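Local structure of autophagy-related protein 9 (Schizosaccharomyces pombe, 7D0I) at residues 485-496 and 562-572. The protein scrambles phospholipids between the two leaflets of autophagic vesicle membranes as a homotrimer, supplying membrane to the growing autophagosome. The protein carries 1 engineered substitution. Numbering follows the deposited sequence.
Sequences AASHYVSQFPDF and VFAPEKALRRV
His488 O takes two donors from the same face of its carbonyl plane, Ser491 OG at 2.7 Å and Ser491 N at 3.2 Å, while the His488 ring brings CD2 beside Ala568 CB. Gln492 OE1 accepts the backbone N-H of Ala564 at 3.1 Å from Ala564 N, nearly straight at the hydrogen (174°) though tilted from the amide plane. The Gln492 chain bends at chi2 (-65°), CD turned aside rather than anti to CA, and CG lies against Ala568 CB. Since Ala564 is the N-cap residue of helix 565-576, the bond ties the start of that helix to the 489-492 turn; an alanine in place of Gln492 would probably leave the Ala564 N-H without this acceptor and open a gap beside Ala568 CB. The axes of segments 485-489 and 565-572 run nearly antiparallel and come within 8.6 Å, in what is probably the cytoplasmic part of the Atg9 fold. Tyr489 is the knob here, set among Pro565, Ala568, Leu569 and Val572. Leu569 CD1 sits over one face of its ring, 4.1 Å from the centroid, while Pro565 O and Ala568 CB lie at the edge; Phe596 adds an edge-to-face contact. Val572 CG2 packs on Ala485 CB (3.7 Å). Pro494 CG rests over a face of the Phe563 ring, and Phe493 CZ meets Pro565 CB obliquely. Thr299 of a neighbouring subunit packs on both Phe493 and Pro565.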
loop_
_atom_site.group_PDB
_atom_site.type_symbol
_atom_site.label_atom_id
_atom_site.label_comp_id
_atom_site.label_asym_id
_atom_site.label_seq_id
_atom_site.Cartn_x
_atom_site.Cartn_y
_atom_site.Cartn_z
ATOM N N ALA A 485 -1.619 -22.894 16.944
ATOM C CA ALA A 485 -1.706 -23.256 15.539
ATOM C C ALA A 485 -1.494 -24.748 15.335
ATOM O O ALA A 485 -2.160 -25.365 14.502
ATOM C CB ALA A 485 -0.689 -22.456 14.737
ATOM N N ALA A 486 -0.571 -25.351 16.085
ATOM C CA ALA A 486 -0.311 -26.774 15.903
ATOM C C ALA A 486 -1.469 -27.621 16.408
ATOM O O ALA A 486 -1.840 -28.620 15.776
ATOM C CB ALA A 486 0.981 -27.158 16.609
ATOM N N SER A 487 -2.047 -27.247 17.549
ATOM C CA SER A 487 -3.203 -27.965 18.061
ATOM C C SER A 487 -4.374 -27.851 17.109
ATOM O O SER A 487 -5.133 -28.807 16.927
ATOM C CB SER A 487 -3.584 -27.426 19.436
ATOM O OG SER A 487 -2.449 -27.357 20.275
ATOM N N HIS A 488 -4.541 -26.684 16.487
ATOM C CA HIS A 488 -5.574 -26.529 15.477
ATOM C C HIS A 488 -5.300 -27.424 14.279
ATOM O O HIS A 488 -6.193 -28.127 13.801
ATOM C CB HIS A 488 -5.661 -25.072 15.050
ATOM C CG HIS A 488 -6.763 -24.794 14.084
ATOM N ND1 HIS A 488 -8.009 -25.364 14.197
ATOM C CD2 HIS A 488 -6.810 -23.998 12.990
ATOM C CE1 HIS A 488 -8.777 -24.937 13.213
ATOM N NE2 HIS A 488 -8.072 -24.108 12.466
ATOM N N TYR A 489 -4.060 -27.423 13.792
ATOM C CA TYR A 489 -3.736 -28.176 12.586
ATOM C C TYR A 489 -3.980 -29.663 12.771
ATOM O O TYR A 489 -4.562 -30.316 11.902
ATOM C CB TYR A 489 -2.286 -27.935 12.183
ATOM C CG TYR A 489 -1.795 -28.923 11.160
ATOM C CD1 TYR A 489 -2.217 -28.855 9.851
ATOM C CD2 TYR A 489 -0.918 -29.927 11.503
ATOM C CE1 TYR A 489 -1.784 -29.752 8.923
ATOM C CE2 TYR A 489 -0.479 -30.828 10.576
ATOM C CZ TYR A 489 -0.915 -30.734 9.290
ATOM O OH TYR A 489 -0.479 -31.636 8.355
ATOM N N VAL A 490 -3.537 -30.227 13.888
ATOM C CA VAL A 490 -3.596 -31.681 14.023
ATOM C C VAL A 490 -5.031 -32.173 14.151
ATOM O O VAL A 490 -5.279 -33.381 14.171
ATOM C CB VAL A 490 -2.758 -32.174 15.212
ATOM C CG1 VAL A 490 -1.300 -31.890 14.970
ATOM C CG2 VAL A 490 -3.228 -31.524 16.481
ATOM N N SER A 491 -5.991 -31.255 14.230
ATOM C CA SER A 491 -7.388 -31.632 14.370
ATOM C C SER A 491 -8.165 -31.547 13.065
ATOM O O SER A 491 -9.341 -31.910 13.038
ATOM C CB SER A 491 -8.068 -30.754 15.418
ATOM O OG SER A 491 -8.303 -29.462 14.902
ATOM N N GLN A 492 -7.545 -31.086 11.987
ATOM C CA GLN A 492 -8.227 -30.918 10.715
ATOM C C GLN A 492 -8.332 -32.205 9.923
ATOM O O GLN A 492 -8.655 -32.146 8.735
ATOM C CB GLN A 492 -7.514 -29.871 9.865
ATOM C CG GLN A 492 -7.321 -28.547 10.546
ATOM C CD GLN A 492 -8.616 -27.860 10.844
ATOM O OE1 GLN A 492 -9.132 -27.117 10.023
ATOM N NE2 GLN A 492 -9.150 -28.096 12.029
ATOM N N PHE A 493 -8.077 -33.356 10.535
ATOM C CA PHE A 493 -8.078 -34.638 9.835
ATOM C C PHE A 493 -9.032 -35.600 10.528
ATOM O O PHE A 493 -8.600 -36.563 11.172
ATOM C CB PHE A 493 -6.671 -35.224 9.772
ATOM C CG PHE A 493 -5.729 -34.417 8.947
ATOM C CD1 PHE A 493 -5.437 -34.786 7.659
ATOM C CD2 PHE A 493 -5.148 -33.277 9.453
ATOM C CE1 PHE A 493 -4.581 -34.043 6.899
ATOM C CE2 PHE A 493 -4.295 -32.535 8.695
ATOM C CZ PHE A 493 -4.010 -32.919 7.418
ATOM N N PRO A 494 -10.334 -35.376 10.406
ATOM C CA PRO A 494 -11.303 -36.266 11.044
ATOM C C PRO A 494 -11.517 -37.522 10.210
ATOM O O PRO A 494 -11.111 -37.614 9.054
ATOM C CB PRO A 494 -12.565 -35.408 11.095
ATOM C CG PRO A 494 -12.464 -34.575 9.884
ATOM C CD PRO A 494 -11.003 -34.297 9.664
ATOM N N ASP A 495 -12.168 -38.499 10.827
ATOM C CA ASP A 495 -12.455 -39.777 10.187
ATOM C C ASP A 495 -13.928 -39.781 9.805
ATOM O O ASP A 495 -14.794 -40.084 10.629
ATOM C CB ASP A 495 -12.113 -40.939 11.110
ATOM C CG ASP A 495 -11.988 -42.244 10.371
ATOM O OD1 ASP A 495 -12.061 -42.230 9.127
ATOM O OD2 ASP A 495 -11.814 -43.286 11.032
ATOM N N PHE A 496 -14.216 -39.453 8.544
ATOM C CA PHE A 496 -15.601 -39.291 8.126
ATOM C C PHE A 496 -16.358 -40.613 8.166
ATOM O O PHE A 496 -17.535 -40.645 8.540
ATOM C CB PHE A 496 -15.655 -38.680 6.731
ATOM C CG PHE A 496 -15.142 -37.280 6.674
ATOM C CD1 PHE A 496 -15.773 -36.274 7.378
ATOM C CD2 PHE A 496 -14.036 -36.964 5.914
ATOM C CE1 PHE A 496 -15.307 -34.982 7.331
ATOM C CE2 PHE A 496 -13.564 -35.672 5.861
ATOM C CZ PHE A 496 -14.201 -34.680 6.571
ATOM N N VAL A 562 -15.638 -25.930 9.243
ATOM C CA VAL A 562 -14.957 -26.015 7.959
ATOM C C VAL A 562 -13.548 -26.522 8.217
ATOM O O VAL A 562 -12.741 -25.843 8.863
ATOM C CB VAL A 562 -14.941 -24.666 7.232
ATOM C CG1 VAL A 562 -14.228 -24.798 5.904
ATOM C CG2 VAL A 562 -16.357 -24.163 7.031
ATOM N N PHE A 563 -13.250 -27.714 7.713
ATOM C CA PHE A 563 -11.930 -28.307 7.843
ATOM C C PHE A 563 -11.064 -27.874 6.671
ATOM O O PHE A 563 -11.439 -28.066 5.512
ATOM C CB PHE A 563 -12.034 -29.827 7.892
ATOM C CG PHE A 563 -12.785 -30.335 9.073
ATOM C CD1 PHE A 563 -12.478 -29.890 10.338
ATOM C CD2 PHE A 563 -13.808 -31.241 8.920
ATOM C CE1 PHE A 563 -13.168 -30.352 11.432
ATOM C CE2 PHE A 563 -14.500 -31.703 10.012
ATOM C CZ PHE A 563 -14.179 -31.256 11.269
ATOM N N ALA A 564 -9.909 -27.293 6.976
ATOM C CA ALA A 564 -8.979 -26.828 5.949
ATOM C C ALA A 564 -7.565 -27.081 6.431
ATOM O O ALA A 564 -6.933 -26.209 7.043
ATOM C CB ALA A 564 -9.194 -25.349 5.633
ATOM N N PRO A 565 -7.027 -28.273 6.175
ATOM C CA PRO A 565 -5.691 -28.593 6.692
ATOM C C PRO A 565 -4.575 -27.752 6.101
ATOM O O PRO A 565 -3.594 -27.485 6.800
ATOM C CB PRO A 565 -5.529 -30.074 6.337
ATOM C CG PRO A 565 -6.505 -30.325 5.269
ATOM C CD PRO A 565 -7.661 -29.437 5.545
ATOM N N GLU A 566 -4.684 -27.313 4.850
ATOM C CA GLU A 566 -3.559 -26.626 4.229
ATOM C C GLU A 566 -3.340 -25.243 4.827
ATOM O O GLU A 566 -2.196 -24.840 5.062
ATOM C CB GLU A 566 -3.764 -26.520 2.724
ATOM C CG GLU A 566 -2.489 -26.183 1.982
ATOM C CD GLU A 566 -2.696 -25.159 0.891
ATOM O OE1 GLU A 566 -3.797 -24.577 0.814
ATOM O OE2 GLU A 566 -1.750 -24.930 0.110
ATOM N N LYS A 567 -4.410 -24.493 5.081
ATOM C CA LYS A 567 -4.198 -23.170 5.656
ATOM C C LYS A 567 -3.871 -23.247 7.140
ATOM O O LYS A 567 -3.155 -22.384 7.650
ATOM C CB LYS A 567 -5.407 -22.271 5.414
ATOM C CG LYS A 567 -6.717 -22.829 5.884
ATOM C CD LYS A 567 -7.838 -21.837 5.641
ATOM C CE LYS A 567 -7.650 -20.573 6.464
ATOM N NZ LYS A 567 -7.677 -20.846 7.929
ATOM N N ALA A 568 -4.337 -24.284 7.832
ATOM C CA ALA A 568 -3.860 -24.527 9.187
ATOM C C ALA A 568 -2.369 -24.821 9.193
ATOM O O ALA A 568 -1.627 -24.313 10.041
ATOM C CB ALA A 568 -4.634 -25.681 9.818
ATOM N N LEU A 569 -1.906 -25.625 8.239
ATOM C CA LEU A 569 -0.486 -25.924 8.161
ATOM C C LEU A 569 0.324 -24.681 7.831
ATOM O O LEU A 569 1.414 -24.489 8.371
ATOM C CB LEU A 569 -0.234 -27.013 7.127
ATOM C CG LEU A 569 1.212 -27.473 7.015
ATOM C CD1 LEU A 569 1.739 -27.918 8.359
ATOM C CD2 LEU A 569 1.310 -28.591 6.022
ATOM N N ARG A 570 -0.179 -23.828 6.946
ATOM C CA ARG A 570 0.548 -22.600 6.655
ATOM C C ARG A 570 0.569 -21.674 7.864
ATOM O O ARG A 570 1.573 -20.998 8.119
ATOM C CB ARG A 570 -0.058 -21.909 5.437
ATOM C CG ARG A 570 0.289 -22.602 4.129
ATOM C CD ARG A 570 -0.264 -21.874 2.923
ATOM N NE ARG A 570 -1.668 -22.195 2.694
ATOM C CZ ARG A 570 -2.486 -21.470 1.941
ATOM N NH1 ARG A 570 -2.043 -20.371 1.348
ATOM N NH2 ARG A 570 -3.749 -21.838 1.787
ATOM N N ARG A 571 -0.518 -21.643 8.634
ATOM C CA ARG A 571 -0.529 -20.870 9.869
ATOM C C ARG A 571 0.491 -21.401 10.867
ATOM O O ARG A 571 1.088 -20.621 11.613
ATOM C CB ARG A 571 -1.935 -20.886 10.468
ATOM C CG ARG A 571 -2.101 -20.141 11.772
ATOM C CD ARG A 571 -1.856 -18.660 11.615
ATOM N NE ARG A 571 -2.001 -17.952 12.883
ATOM C CZ ARG A 571 -1.501 -16.747 13.129
ATOM N NH1 ARG A 571 -0.810 -16.110 12.196
ATOM N NH2 ARG A 571 -1.685 -16.179 14.312
ATOM N N VAL A 572 0.707 -22.717 10.894
ATOM C CA VAL A 572 1.755 -23.286 11.742
ATOM C C VAL A 572 3.132 -22.878 11.238
ATOM O O VAL A 572 4.006 -22.470 12.013
ATOM C CB VAL A 572 1.631 -24.815 11.802
ATOM C CG1 VAL A 572 2.756 -25.390 12.606
ATOM C CG2 VAL A 572 0.326 -25.203 12.405
#